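Local coordinates for Agap007691-pb (Anopheles gambiae, PDB 5C98), which is of unknown function but belongs to the serpin family, whose members typically inhibit serine proteases, at residues T149-I155 and I322-Y326; C37-P43 and Q368-K374; Y44-L48 and L85-L89; L98-E104 and H167-F172. All coordinates share one frame. Residues are numbered along the deposited sequence.

Contact 1: T149-I155 and I322-Y326; sequences TEIEDFI and IQHCY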
loop_
_atom_site.group_PDB
_atom_site.type_symbol
_atom_site.label_atom_id
_atom_site.label_comp_id
_atom_site.label_asym_id
_atom_site.label_seq_id
_atom_site.Cartn_x
_atom_site.Cartn_y
_atom_site.Cartn_z
ATOM N N THR A 149 4.662 -5.592 12.998
ATOM C CA THR A 149 4.654 -4.864 11.740
ATOM C C THR A 149 4.283 -3.403 11.930
ATOM O O THR A 149 3.935 -2.720 10.961
ATOM C CB THR A 149 3.712 -5.544 10.757
ATOM O OG1 THR A 149 4.057 -5.131 9.422
ATOM C CG2 THR A 149 2.233 -5.231 11.095
ATOM N N GLU A 150 4.376 -2.909 13.161
ATOM C CA GLU A 150 4.151 -1.508 13.482
ATOM C C GLU A 150 2.701 -1.069 13.309
ATOM O O GLU A 150 2.437 0.129 13.190
ATOM C CB GLU A 150 5.097 -0.566 12.717
ATOM C CG GLU A 150 6.544 -0.679 13.128
ATOM C CD GLU A 150 6.723 -0.455 14.613
ATOM O OE1 GLU A 150 6.313 0.617 15.102
ATOM O OE2 GLU A 150 7.236 -1.366 15.292
ATOM N N ILE A 151 1.749 -2.004 13.327
ATOM C CA ILE A 151 0.311 -1.698 13.219
ATOM C C ILE A 151 -0.359 -2.413 14.386
ATOM O O ILE A 151 -0.677 -3.605 14.295
ATOM C CB ILE A 151 -0.306 -2.131 11.878
ATOM C CG1 ILE A 151 0.369 -1.444 10.704
ATOM C CG2 ILE A 151 -1.791 -1.773 11.854
ATOM C CD1 ILE A 151 -0.061 -1.969 9.346
ATOM N N GLU A 152 -0.572 -1.692 15.484
ATOM C CA GLU A 152 -1.112 -2.272 16.706
ATOM C C GLU A 152 -2.627 -2.176 16.798
ATOM O O GLU A 152 -3.223 -2.859 17.637
ATOM C CB GLU A 152 -0.485 -1.605 17.934
ATOM C CG GLU A 152 1.027 -1.784 18.023
ATOM C CD GLU A 152 1.435 -3.224 18.293
ATOM O OE1 GLU A 152 1.044 -3.760 19.354
ATOM O OE2 GLU A 152 2.141 -3.817 17.445
ATOM N N ASP A 153 -3.263 -1.358 15.965
ATOM C CA ASP A 153 -4.722 -1.216 15.935
ATOM C C ASP A 153 -5.154 -1.262 14.473
ATOM O O ASP A 153 -5.546 -0.266 13.865
ATOM C CB ASP A 153 -5.168 0.075 16.611
ATOM C CG ASP A 153 -5.340 -0.086 18.102
ATOM O OD1 ASP A 153 -6.409 -0.577 18.522
ATOM O OD2 ASP A 153 -4.405 0.273 18.849
ATOM N N PHE A 154 -5.067 -2.453 13.903
ATOM C CA PHE A 154 -5.292 -2.604 12.476
ATOM C C PHE A 154 -6.703 -2.157 12.071
ATOM O O PHE A 154 -6.879 -1.513 11.030
ATOM C CB PHE A 154 -5.008 -4.068 12.097
ATOM C CG PHE A 154 -4.956 -4.298 10.629
ATOM C CD1 PHE A 154 -6.117 -4.398 9.913
ATOM C CD2 PHE A 154 -3.752 -4.394 9.953
ATOM C CE1 PHE A 154 -6.103 -4.568 8.556
ATOM C CE2 PHE A 154 -3.747 -4.597 8.576
ATOM C CZ PHE A 154 -4.914 -4.676 7.895
ATOM N N ILE A 155 -7.728 -2.530 12.851
ATOM C CA ILE A 155 -9.121 -2.226 12.531
ATOM C C ILE A 155 -9.843 -1.913 13.830
ATOM O O ILE A 155 -9.371 -2.226 14.924
ATOM C CB ILE A 155 -9.922 -3.338 11.790
ATOM C CG1 ILE A 155 -9.679 -4.706 12.430
ATOM C CG2 ILE A 155 -9.639 -3.344 10.277
ATOM C CD1 ILE A 155 -10.807 -5.687 12.153
ATOM N N ILE A 322 -10.217 -4.581 3.877
ATOM C CA ILE A 322 -9.556 -3.435 4.483
ATOM C C ILE A 322 -8.051 -3.613 4.366
ATOM O O ILE A 322 -7.529 -4.707 4.603
ATOM C CB ILE A 322 -9.958 -3.281 5.966
ATOM C CG1 ILE A 322 -11.468 -3.028 6.098
ATOM C CG2 ILE A 322 -9.168 -2.169 6.624
ATOM C CD1 ILE A 322 -11.973 -1.778 5.432
ATOM N N GLN A 323 -7.366 -2.524 4.050
ATOM C CA GLN A 323 -5.911 -2.472 4.026
ATOM C C GLN A 323 -5.406 -1.456 5.037
ATOM O O GLN A 323 -6.035 -0.427 5.279
ATOM C CB GLN A 323 -5.376 -2.104 2.647
ATOM C CG GLN A 323 -3.877 -2.107 2.527
ATOM C CD GLN A 323 -3.404 -1.986 1.092
ATOM O OE1 GLN A 323 -3.489 -0.925 0.470
ATOM N NE2 GLN A 323 -2.902 -3.084 0.550
ATOM N N HIS A 324 -4.249 -1.739 5.639
ATOM C CA HIS A 324 -3.586 -0.810 6.544
ATOM C C HIS A 324 -2.110 -0.821 6.219
ATOM O O HIS A 324 -1.490 -1.889 6.148
ATOM C CB HIS A 324 -3.825 -1.225 8.002
ATOM C CG HIS A 324 -3.871 -0.088 8.970
ATOM N ND1 HIS A 324 -4.796 -0.027 9.995
ATOM C CD2 HIS A 324 -3.092 1.009 9.109
ATOM C CE1 HIS A 324 -4.587 1.059 10.712
ATOM N NE2 HIS A 324 -3.559 1.712 10.197
ATOM N N CYS A 325 -1.565 0.356 5.940
ATOM C CA CYS A 325 -0.191 0.482 5.503
ATOM C C CYS A 325 0.585 1.370 6.451
ATOM O O CYS A 325 0.029 2.274 7.078
ATOM C CB CYS A 325 -0.115 1.090 4.120
ATOM S SG CYS A 325 -0.691 -0.041 2.800
ATOM N N TYR A 326 1.886 1.130 6.512
ATOM C CA TYR A 326 2.790 1.871 7.371
ATOM C C TYR A 326 4.090 2.167 6.638
ATOM O O TYR A 326 4.611 1.314 5.913
ATOM C CB TYR A 326 3.124 1.035 8.604
ATOM C CG TYR A 326 4.199 1.628 9.518
ATOM C CD1 TYR A 326 3.890 2.619 10.430
ATOM C CD2 TYR A 326 5.513 1.195 9.438
ATOM C CE1 TYR A 326 4.889 3.186 11.272
ATOM C CE2 TYR A 326 6.514 1.746 10.261
ATOM C CZ TYR A 326 6.188 2.713 11.183
ATOM O OH TYR A 326 7.169 3.256 12.022
#
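In the serpin fold the loop that follows helix 133-146 packs against the large central sheet (sheet A), and residues 149-155 of this loop lie over strand 320-328. A loop without regular structure can be joined to a strand by side chains rather than by backbone pairing, and here His-324 contributes the largest share. Its imidazole rises toward the loop. The methyl Ile-151 CG2 sits over one face of the same ring, 3.9 Å from its centroid in a CH-pi contact. Phe-154 meets the histidine in another way: the imidazole edge points at the phenyl face, with centroids 5.3 Å apart and planes at 54°, while His-324 CB also lies over that face. On its other contacts Phe-154 reaches helix 133-146 and stacks on Tyr-144, so that helix, loop and sheet share one ring. Two residues further along the strand, Tyr-326 carries Glu-150 CB over its ring, 3.6 Å from the centroid and only 10° off the normal. At the opposite end of the contact, Ile-155 packs on Ile-322. The polar centre is the hydrogen bond that His-324 ND1 donates to Phe-154 O, 2.8 Å long with an angle of 158° at the hydrogen.

Contact 2: C37-P43 and Q368-K374; sequences CNCAVSP and QVGNFSK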
loop_
_atom_site.group_PDB
_atom_site.type_symbol
_atom_site.label_atom_id
_atom_site.label_comp_id
_atom_site.label_asym_id
_atom_site.label_seq_id
_atom_site.Cartn_x
_atom_site.Cartn_y
_atom_site.Cartn_z
ATOM N N CYS A 37 -5.917 14.662 3.236
ATOM C CA CYS A 37 -5.523 13.557 4.102
ATOM C C CYS A 37 -4.161 13.017 3.704
ATOM O O CYS A 37 -3.706 13.194 2.570
ATOM C CB CYS A 37 -6.485 12.374 3.945
ATOM S SG CYS A 37 -8.208 12.816 4.244
ATOM N N ASN A 38 -3.522 12.319 4.638
ATOM C CA ASN A 38 -2.341 11.532 4.331
ATOM C C ASN A 38 -2.805 10.150 3.906
ATOM O O ASN A 38 -3.897 9.707 4.268
ATOM C CB ASN A 38 -1.384 11.452 5.521
ATOM C CG ASN A 38 -0.841 12.792 5.899
ATOM O OD1 ASN A 38 -0.860 13.706 5.094
ATOM N ND2 ASN A 38 -0.374 12.935 7.147
ATOM N N CYS A 39 -2.013 9.492 3.083
ATOM C CA CYS A 39 -2.415 8.207 2.530
ATOM C C CYS A 39 -1.176 7.367 2.303
ATOM O O CYS A 39 -0.119 7.895 1.962
ATOM C CB CYS A 39 -3.168 8.425 1.205
ATOM S SG CYS A 39 -3.700 6.901 0.407
ATOM N N ALA A 40 -1.310 6.060 2.532
ATOM C CA ALA A 40 -0.391 5.059 2.029
ATOM C C ALA A 40 -1.247 3.854 1.672
ATOM O O ALA A 40 -2.063 3.407 2.492
ATOM C CB ALA A 40 0.665 4.698 3.074
ATOM N N VAL A 41 -1.075 3.350 0.458
ATOM C CA VAL A 41 -1.771 2.163 -0.025
ATOM C C VAL A 41 -0.787 1.266 -0.770
ATOM O O VAL A 41 0.252 1.710 -1.263
ATOM C CB VAL A 41 -2.985 2.493 -0.927
ATOM C CG1 VAL A 41 -4.105 3.121 -0.098
ATOM C CG2 VAL A 41 -2.589 3.420 -2.086
ATOM N N SER A 42 -1.131 -0.018 -0.892
ATOM C CA SER A 42 -0.369 -0.958 -1.708
ATOM C C SER A 42 -1.333 -1.651 -2.648
ATOM O O SER A 42 -1.866 -2.721 -2.336
ATOM C CB SER A 42 0.340 -1.972 -0.821
ATOM O OG SER A 42 0.982 -2.932 -1.614
ATOM N N PRO A 43 -1.591 -1.056 -3.801
ATOM C CA PRO A 43 -2.426 -1.740 -4.798
ATOM C C PRO A 43 -1.863 -3.091 -5.190
ATOM O O PRO A 43 -2.621 -4.008 -5.516
ATOM C CB PRO A 43 -2.456 -0.734 -5.954
ATOM C CG PRO A 43 -2.271 0.622 -5.238
ATOM C CD PRO A 43 -1.262 0.322 -4.207
ATOM N N GLN A 368 4.185 0.438 -2.750
ATOM C CA GLN A 368 3.404 1.250 -1.828
ATOM C C GLN A 368 3.458 2.658 -2.390
ATOM O O GLN A 368 4.477 3.061 -2.950
ATOM C CB GLN A 368 4.006 1.245 -0.414
ATOM C CG GLN A 368 3.041 1.616 0.662
ATOM C CD GLN A 368 3.745 1.815 2.006
ATOM O OE1 GLN A 368 4.540 2.745 2.135
ATOM N NE2 GLN A 368 3.436 0.997 2.985
ATOM N N VAL A 369 2.359 3.404 -2.267
ATOM C CA VAL A 369 2.289 4.767 -2.782
ATOM C C VAL A 369 1.462 5.592 -1.813
ATOM O O VAL A 369 0.560 5.085 -1.158
ATOM C CB VAL A 369 1.704 4.738 -4.217
ATOM C CG1 VAL A 369 0.337 4.106 -4.232
ATOM C CG2 VAL A 369 1.680 6.118 -4.819
ATOM N N GLY A 370 1.761 6.876 -1.721
ATOM C CA GLY A 370 1.038 7.698 -0.776
ATOM C C GLY A 370 1.425 9.147 -0.891
ATOM O O GLY A 370 2.099 9.563 -1.841
ATOM N N ASN A 371 0.926 9.925 0.068
ATOM C CA ASN A 371 1.204 11.352 0.119
ATOM C C ASN A 371 1.282 11.793 1.565
ATOM O O ASN A 371 0.689 11.175 2.454
ATOM C CB ASN A 371 0.136 12.157 -0.622
ATOM C CG ASN A 371 -1.201 12.126 0.065
ATOM O OD1 ASN A 371 -1.942 11.167 -0.067
ATOM N ND2 ASN A 371 -1.539 13.196 0.777
ATOM N N PHE A 372 2.048 12.860 1.789
ATOM C CA PHE A 372 2.172 13.512 3.074
ATOM C C PHE A 372 1.792 14.970 2.886
ATOM O O PHE A 372 2.525 15.748 2.262
ATOM C CB PHE A 372 3.588 13.343 3.628
ATOM C CG PHE A 372 3.729 13.851 5.017
ATOM C CD1 PHE A 372 3.169 13.153 6.048
ATOM C CD2 PHE A 372 4.351 15.060 5.283
ATOM C CE1 PHE A 372 3.240 13.624 7.359
ATOM C CE2 PHE A 372 4.435 15.532 6.596
ATOM C CZ PHE A 372 3.881 14.837 7.605
ATOM N N SER A 373 0.623 15.334 3.424
ATOM C CA SER A 373 0.004 16.631 3.222
ATOM C C SER A 373 -0.564 17.261 4.479
ATOM O O SER A 373 -0.709 18.485 4.502
ATOM C CB SER A 373 -1.142 16.499 2.232
ATOM O OG SER A 373 -0.650 15.967 1.030
ATOM N N LYS A 374 -0.949 16.475 5.492
ATOM C CA LYS A 374 -1.800 16.905 6.590
ATOM C C LYS A 374 -1.043 16.847 7.910
ATOM O O LYS A 374 -0.290 15.891 8.174
ATOM C CB LYS A 374 -3.029 15.985 6.660
ATOM C CG LYS A 374 -4.002 16.370 7.776
ATOM C CD LYS A 374 -5.184 15.431 7.896
ATOM C CE LYS A 374 -6.064 15.809 9.073
ATOM N NZ LYS A 374 -7.152 14.822 9.274
#
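Asn-38 OD1 accepts two backbone hydrogen bonds at once, from Ser-373 N and Lys-374 N, each 2.8 Å away, while Asn-38 ND2 gives one back to Lys-374 O at 3.1 Å. One amide thus holds the chain just beyond the end of strand 366-372. Asn-371 ND2 reciprocates, donating to Cys-37 O at 2.8 Å. Between these clasps and Ser-42 the two strands run antiparallel: Cys-39 pairs with Asn-371 and Val-41 with Val-369 as hydrogen-bonded pairs, and Ala-40 with Gly-370 as a non-hydrogen-bonded one. The last pair is close, 4.1 Å from Ala-40 CA to Gly-370 CA, and Gly-370 CA approaches Cys-39 O to 3.0 Å, where a beta carbon would collide. Packing follows on the valine face, where Val-369 CG1 touches Val-41 CG2 at 3.7 Å and Pro-43 CD at 4.1 Å. Cys-39 and Pro-43 abut helix 15-32, Ala-40 faces strands 270-287 and 320-328, and strand 354-360 hydrogen-bonds to the far edge of 366-372, as in the second sheet of serpins.

Contact 3: Y44-L48 and L85-L89; sequences YHVRL and LAQQL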
loop_
_atom_site.group_PDB
_atom_site.type_symbol
_atom_site.label_atom_id
_atom_site.label_comp_id
_atom_site.label_asym_id
_atom_site.label_seq_id
_atom_site.Cartn_x
_atom_site.Cartn_y
_atom_site.Cartn_z
ATOM N N TYR A 44 -0.545 -3.225 -5.211
ATOM C CA TYR A 44 0.059 -4.506 -5.546
ATOM C C TYR A 44 -0.399 -5.569 -4.574
ATOM O O TYR A 44 -0.737 -6.685 -4.992
ATOM C CB TYR A 44 1.583 -4.380 -5.523
ATOM C CG TYR A 44 2.378 -5.580 -6.043
ATOM C CD1 TYR A 44 1.999 -6.233 -7.207
ATOM C CD2 TYR A 44 3.539 -5.976 -5.416
ATOM C CE1 TYR A 44 2.751 -7.276 -7.715
ATOM C CE2 TYR A 44 4.295 -7.037 -5.919
ATOM C CZ TYR A 44 3.885 -7.657 -7.054
ATOM O OH TYR A 44 4.621 -8.692 -7.586
ATOM N N HIS A 45 -0.399 -5.271 -3.261
ATOM C CA HIS A 45 -0.865 -6.288 -2.331
ATOM C C HIS A 45 -2.383 -6.462 -2.375
ATOM O O HIS A 45 -2.879 -7.560 -2.097
ATOM C CB HIS A 45 -0.354 -6.052 -0.939
ATOM C CG HIS A 45 -0.441 -7.269 -0.094
ATOM N ND1 HIS A 45 -1.214 -7.338 1.040
ATOM C CD2 HIS A 45 0.158 -8.468 -0.227
ATOM C CE1 HIS A 45 -1.096 -8.548 1.566
ATOM N NE2 HIS A 45 -0.276 -9.256 0.807
ATOM N N VAL A 46 -3.136 -5.414 -2.724
ATOM C CA VAL A 46 -4.566 -5.587 -2.994
ATOM C C VAL A 46 -4.749 -6.677 -4.047
ATOM O O VAL A 46 -5.539 -7.608 -3.876
ATOM C CB VAL A 46 -5.203 -4.245 -3.406
ATOM C CG1 VAL A 46 -6.579 -4.425 -4.051
ATOM C CG2 VAL A 46 -5.283 -3.272 -2.242
ATOM N N ARG A 47 -4.013 -6.566 -5.151
ATOM C CA ARG A 47 -4.045 -7.564 -6.224
ATOM C C ARG A 47 -3.630 -8.937 -5.711
ATOM O O ARG A 47 -4.305 -9.947 -5.980
ATOM C CB ARG A 47 -3.170 -7.092 -7.402
ATOM C CG ARG A 47 -2.900 -8.166 -8.454
ATOM C CD ARG A 47 -1.584 -8.865 -8.198
ATOM N NE ARG A 47 -1.276 -9.828 -9.261
ATOM C CZ ARG A 47 -0.733 -9.490 -10.426
ATOM N NH1 ARG A 47 -0.423 -8.228 -10.692
ATOM N NH2 ARG A 47 -0.466 -10.436 -11.326
ATOM N N LEU A 48 -2.523 -9.005 -4.977
ATOM C CA LEU A 48 -2.027 -10.315 -4.569
ATOM C C LEU A 48 -2.993 -10.994 -3.618
ATOM O O LEU A 48 -3.234 -12.216 -3.718
ATOM C CB LEU A 48 -0.643 -10.201 -3.934
ATOM C CG LEU A 48 0.440 -9.859 -4.949
ATOM C CD1 LEU A 48 1.707 -9.508 -4.213
ATOM C CD2 LEU A 48 0.728 -10.997 -5.946
ATOM N N LEU A 85 4.896 -14.273 -6.687
ATOM C CA LEU A 85 4.932 -12.831 -6.470
ATOM C C LEU A 85 4.789 -12.483 -5.000
ATOM O O LEU A 85 5.454 -11.557 -4.514
ATOM C CB LEU A 85 3.835 -12.158 -7.280
ATOM C CG LEU A 85 4.001 -12.269 -8.801
ATOM C CD1 LEU A 85 2.844 -11.545 -9.458
ATOM C CD2 LEU A 85 5.309 -11.703 -9.306
ATOM N N ALA A 86 3.928 -13.201 -4.276
ATOM C CA ALA A 86 3.742 -12.909 -2.863
ATOM C C ALA A 86 4.989 -13.234 -2.058
ATOM O O ALA A 86 5.324 -12.523 -1.109
ATOM C CB ALA A 86 2.548 -13.674 -2.320
ATOM N N GLN A 87 5.687 -14.308 -2.425
ATOM C CA GLN A 87 6.895 -14.676 -1.698
ATOM C C GLN A 87 8.007 -13.669 -1.942
ATOM O O GLN A 87 8.796 -13.385 -1.038
ATOM C CB GLN A 87 7.337 -16.082 -2.117
ATOM C CG GLN A 87 8.575 -16.592 -1.388
ATOM C CD GLN A 87 8.930 -18.023 -1.748
ATOM O OE1 GLN A 87 8.078 -18.912 -1.724
ATOM N NE2 GLN A 87 10.195 -18.251 -2.082
ATOM N N GLN A 88 8.077 -13.114 -3.148
ATOM C CA GLN A 88 9.076 -12.098 -3.456
ATOM C C GLN A 88 8.794 -10.792 -2.715
ATOM O O GLN A 88 9.725 -10.115 -2.272
ATOM C CB GLN A 88 9.094 -11.890 -4.974
ATOM C CG GLN A 88 9.848 -10.687 -5.484
ATOM C CD GLN A 88 9.875 -10.637 -7.008
ATOM O OE1 GLN A 88 10.930 -10.801 -7.619
ATOM N NE2 GLN A 88 8.710 -10.422 -7.629
ATOM N N LEU A 89 7.517 -10.443 -2.545
ATOM C CA LEU A 89 7.137 -9.168 -1.935
ATOM C C LEU A 89 7.404 -9.172 -0.443
ATOM O O LEU A 89 8.022 -8.248 0.091
ATOM C CB LEU A 89 5.653 -8.901 -2.175
ATOM C CG LEU A 89 5.149 -7.604 -1.517
ATOM C CD1 LEU A 89 5.938 -6.392 -1.989
ATOM C CD2 LEU A 89 3.682 -7.424 -1.759
HETATM O O HOH W 1 6.622 -9.561 -6.054
#
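Helices 43-51 and 75-89 illustrate how two helices can be held apart by large side chains: their local axes approach to 10.9 Å at an angle of 142°, and no direct hydrogen bond joins residues 44-48 to 85-89. Apolar contacts fill the gap. Leu-48 CD2 meets Leu-85 CB at 3.6 Å, and Leu-48 CD1 reaches Leu-89 CD2 at 3.8 Å. The same Leu-89 methyl lies 3.9 Å from Tyr-44 CD2 and 4.0 Å from His-45 CD2, so three residues of one helix converge on it. Arg-47 adds a mixed contact, with Leu-85 CD1 over a face of its guanidinium. Between the two segments the polar link is one water, 2.7 Å from Tyr-44 OH, donating to Leu-85 O and accepting from Gln-88 NE2, both at 2.8 Å; one turn earlier in helix 75-89, Gln-81 and Gln-82 bond Arg-47 NH2 and Leu-48 O directly. In this serpin helical layer the chemistry implies cohesion through leucine contacts, with one water and two glutamines linking polar groups alongside.

Contact 4: L98-E104 and H167-F172; sequences LSFVLVE and HKLMLF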
loop_
_atom_site.group_PDB
_atom_site.type_symbol
_atom_site.label_atom_id
_atom_site.label_comp_id
_atom_site.label_asym_id
_atom_site.label_seq_id
_atom_site.Cartn_x
_atom_site.Cartn_y
_atom_site.Cartn_z
ATOM N N LEU A 98 1.243 -8.923 4.475
ATOM C CA LEU A 98 0.579 -10.044 5.125
ATOM C C LEU A 98 -0.916 -9.940 4.915
ATOM O O LEU A 98 -1.509 -8.897 5.224
ATOM C CB LEU A 98 0.872 -10.052 6.627
ATOM C CG LEU A 98 2.326 -10.313 7.037
ATOM C CD1 LEU A 98 2.589 -9.817 8.474
ATOM C CD2 LEU A 98 2.644 -11.790 6.883
ATOM N N SER A 99 -1.521 -10.995 4.405
ATOM C CA SER A 99 -2.967 -11.088 4.301
ATOM C C SER A 99 -3.541 -11.950 5.415
ATOM O O SER A 99 -2.882 -12.836 5.966
ATOM C CB SER A 99 -3.401 -11.655 2.959
ATOM O OG SER A 99 -2.861 -12.946 2.750
ATOM N N PHE A 100 -4.815 -11.702 5.707
ATOM C CA PHE A 100 -5.503 -12.393 6.787
ATOM C C PHE A 100 -6.958 -12.479 6.368
ATOM O O PHE A 100 -7.506 -11.526 5.790
ATOM C CB PHE A 100 -5.334 -11.580 8.068
ATOM C CG PHE A 100 -5.907 -12.209 9.286
ATOM C CD1 PHE A 100 -5.223 -13.227 9.916
ATOM C CD2 PHE A 100 -7.123 -11.792 9.812
ATOM C CE1 PHE A 100 -5.733 -13.848 11.060
ATOM C CE2 PHE A 100 -7.635 -12.394 10.960
ATOM C CZ PHE A 100 -6.957 -13.434 11.574
ATOM N N VAL A 101 -7.572 -13.612 6.637
ATOM C CA VAL A 101 -8.932 -13.876 6.202
ATOM C C VAL A 101 -9.758 -14.275 7.409
ATOM O O VAL A 101 -9.345 -15.147 8.188
ATOM C CB VAL A 101 -8.968 -14.995 5.149
ATOM C CG1 VAL A 101 -10.361 -15.234 4.637
ATOM C CG2 VAL A 101 -8.013 -14.702 4.005
ATOM N N LEU A 102 -10.930 -13.652 7.556
ATOM C CA LEU A 102 -11.936 -14.117 8.499
ATOM C C LEU A 102 -13.027 -14.868 7.753
ATOM O O LEU A 102 -13.492 -14.432 6.704
ATOM C CB LEU A 102 -12.605 -12.963 9.246
ATOM C CG LEU A 102 -11.747 -12.123 10.181
ATOM C CD1 LEU A 102 -12.571 -10.967 10.717
ATOM C CD2 LEU A 102 -11.241 -12.998 11.317
ATOM N N VAL A 103 -13.427 -16.005 8.302
ATOM C CA VAL A 103 -14.567 -16.766 7.805
ATOM C C VAL A 103 -15.509 -17.034 8.971
ATOM O O VAL A 103 -15.081 -17.216 10.119
ATOM C CB VAL A 103 -14.164 -18.100 7.130
ATOM C CG1 VAL A 103 -13.409 -17.853 5.835
ATOM C CG2 VAL A 103 -13.356 -18.976 8.077
ATOM N N GLU A 104 -16.804 -17.054 8.671
ATOM C CA GLU A 104 -17.800 -17.387 9.691
ATOM C C GLU A 104 -17.606 -18.819 10.179
ATOM O O GLU A 104 -17.686 -19.778 9.404
ATOM C CB GLU A 104 -19.213 -17.202 9.122
ATOM C CG GLU A 104 -20.361 -17.768 9.974
ATOM C CD GLU A 104 -20.342 -17.321 11.429
ATOM O OE1 GLU A 104 -20.095 -16.119 11.687
ATOM O OE2 GLU A 104 -20.583 -18.190 12.302
ATOM N N HIS A 167 -21.956 -10.914 7.986
ATOM C CA HIS A 167 -20.904 -11.218 7.026
ATOM C C HIS A 167 -20.411 -12.649 7.187
ATOM O O HIS A 167 -20.409 -13.205 8.287
ATOM C CB HIS A 167 -19.724 -10.290 7.269
ATOM C CG HIS A 167 -20.000 -8.866 6.927
ATOM N ND1 HIS A 167 -21.072 -8.475 6.155
ATOM C CD2 HIS A 167 -19.312 -7.737 7.222
ATOM C CE1 HIS A 167 -21.040 -7.160 6.000
ATOM N NE2 HIS A 167 -19.988 -6.689 6.645
ATOM N N LYS A 168 -19.984 -13.249 6.061
ATOM C CA LYS A 168 -19.406 -14.590 6.051
ATOM C C LYS A 168 -17.917 -14.623 5.760
ATOM O O LYS A 168 -17.269 -15.605 6.124
ATOM C CB LYS A 168 -20.096 -15.468 4.999
ATOM C CG LYS A 168 -21.599 -15.651 5.214
ATOM C CD LYS A 168 -22.182 -16.540 4.116
ATOM C CE LYS A 168 -23.650 -16.274 3.884
ATOM N NZ LYS A 168 -24.470 -16.671 5.046
ATOM N N LEU A 169 -17.363 -13.583 5.119
ATOM C CA LEU A 169 -16.025 -13.655 4.537
ATOM C C LEU A 169 -15.450 -12.254 4.461
ATOM O O LEU A 169 -16.045 -11.381 3.819
ATOM C CB LEU A 169 -16.106 -14.224 3.126
ATOM C CG LEU A 169 -14.801 -14.335 2.361
ATOM C CD1 LEU A 169 -13.892 -15.416 2.965
ATOM C CD2 LEU A 169 -15.081 -14.681 0.889
ATOM N N MET A 170 -14.274 -12.042 5.057
ATOM C CA MET A 170 -13.623 -10.741 5.017
ATOM C C MET A 170 -12.128 -10.912 4.849
ATOM O O MET A 170 -11.544 -11.896 5.310
ATOM C CB MET A 170 -13.848 -9.964 6.305
ATOM C CG MET A 170 -15.328 -9.795 6.635
ATOM S SD MET A 170 -15.617 -8.550 7.907
ATOM C CE MET A 170 -15.375 -7.072 6.953
ATOM N N LEU A 171 -11.522 -9.948 4.157
ATOM C CA LEU A 171 -10.118 -10.001 3.784
ATOM C C LEU A 171 -9.403 -8.775 4.327
ATOM O O LEU A 171 -9.981 -7.686 4.379
ATOM C CB LEU A 171 -9.975 -10.017 2.246
ATOM C CG LEU A 171 -8.562 -10.093 1.661
ATOM C CD1 LEU A 171 -7.839 -11.375 2.087
ATOM C CD2 LEU A 171 -8.679 -9.996 0.148
ATOM N N PHE A 172 -8.140 -8.939 4.722
ATOM C CA PHE A 172 -7.307 -7.880 5.266
ATOM C C PHE A 172 -5.919 -7.942 4.657
ATOM O O PHE A 172 -5.403 -9.029 4.403
ATOM C CB PHE A 172 -7.256 -7.982 6.797
ATOM C CG PHE A 172 -8.621 -8.005 7.389
ATOM C CD1 PHE A 172 -9.257 -6.818 7.732
ATOM C CD2 PHE A 172 -9.312 -9.185 7.541
ATOM C CE1 PHE A 172 -10.548 -6.850 8.228
ATOM C CE2 PHE A 172 -10.594 -9.202 8.011
ATOM C CZ PHE A 172 -11.207 -8.041 8.365
HETATM O O HOH W 2 -21.820 -14.587 10.393
#
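Phe-172 overlaps Leu-102, its CE2 lying 3.8 Å from Leu-102 CD1, and its CD2 reaches Phe-100 CD2 at 4.1 Å, near the plane of the Phe-100 ring. With Met-170 these side chains form one face of a strand pair, and helix 133-146 covers it: Phe-100 stacks on Phe-143, Leu-102 touches Val-140 and Phe-172 touches Tyr-144. The other face carries Val-101, Val-103, Leu-169 and Leu-171. There Leu-169 CD1 touches both valines, 3.9 Å from Val-101 CG1 and 3.8 Å from Val-103 CG1, while Leu-171 also packs on Ala-49 of helix 43-51. The pair belongs to the central sheet of the serpin fold, in which strand 95-104 stands between 124-128 and 169-177. The antiparallel register is regular. Phe-100 and Phe-172 exchange backbone bonds, Phe-100 N to Phe-172 O at 3.0 Å and Phe-172 N to Phe-100 O at 2.9 Å; Leu-102 and Met-170 do likewise, and Glu-104 N to Lys-168 O adds a fifth bond. In the loop just before the strand, a water donates to His-167 O at 2.9 Å and to Glu-104 OE1 at 2.6 Å, while Glu-104 OE2 is held by Thr-106.

From the N terminus, residues 37-43 come first, but their partner waits until 368-374, so contact 2 closes the longest loop and encloses the other three. Directly after it, 44-48 opens contact 3, which closes at 85-89 and ties two helices together before the chain enters strand 95-104. Contact 4 then runs from 98-104 to 167-172; inside that span lies 149-155, whose partner 322-326 comes later, so contacts 1 and 4 cross. Strands 169-177 and 320-328 are sheet neighbours, and Ile-322 N probably bonds to Leu-171 O. Gln-323 links contact 1 to contact 2 through Ser-42 N, and His-45 of contact 3 packs against Leu-98 and Ser-99 of contact 4.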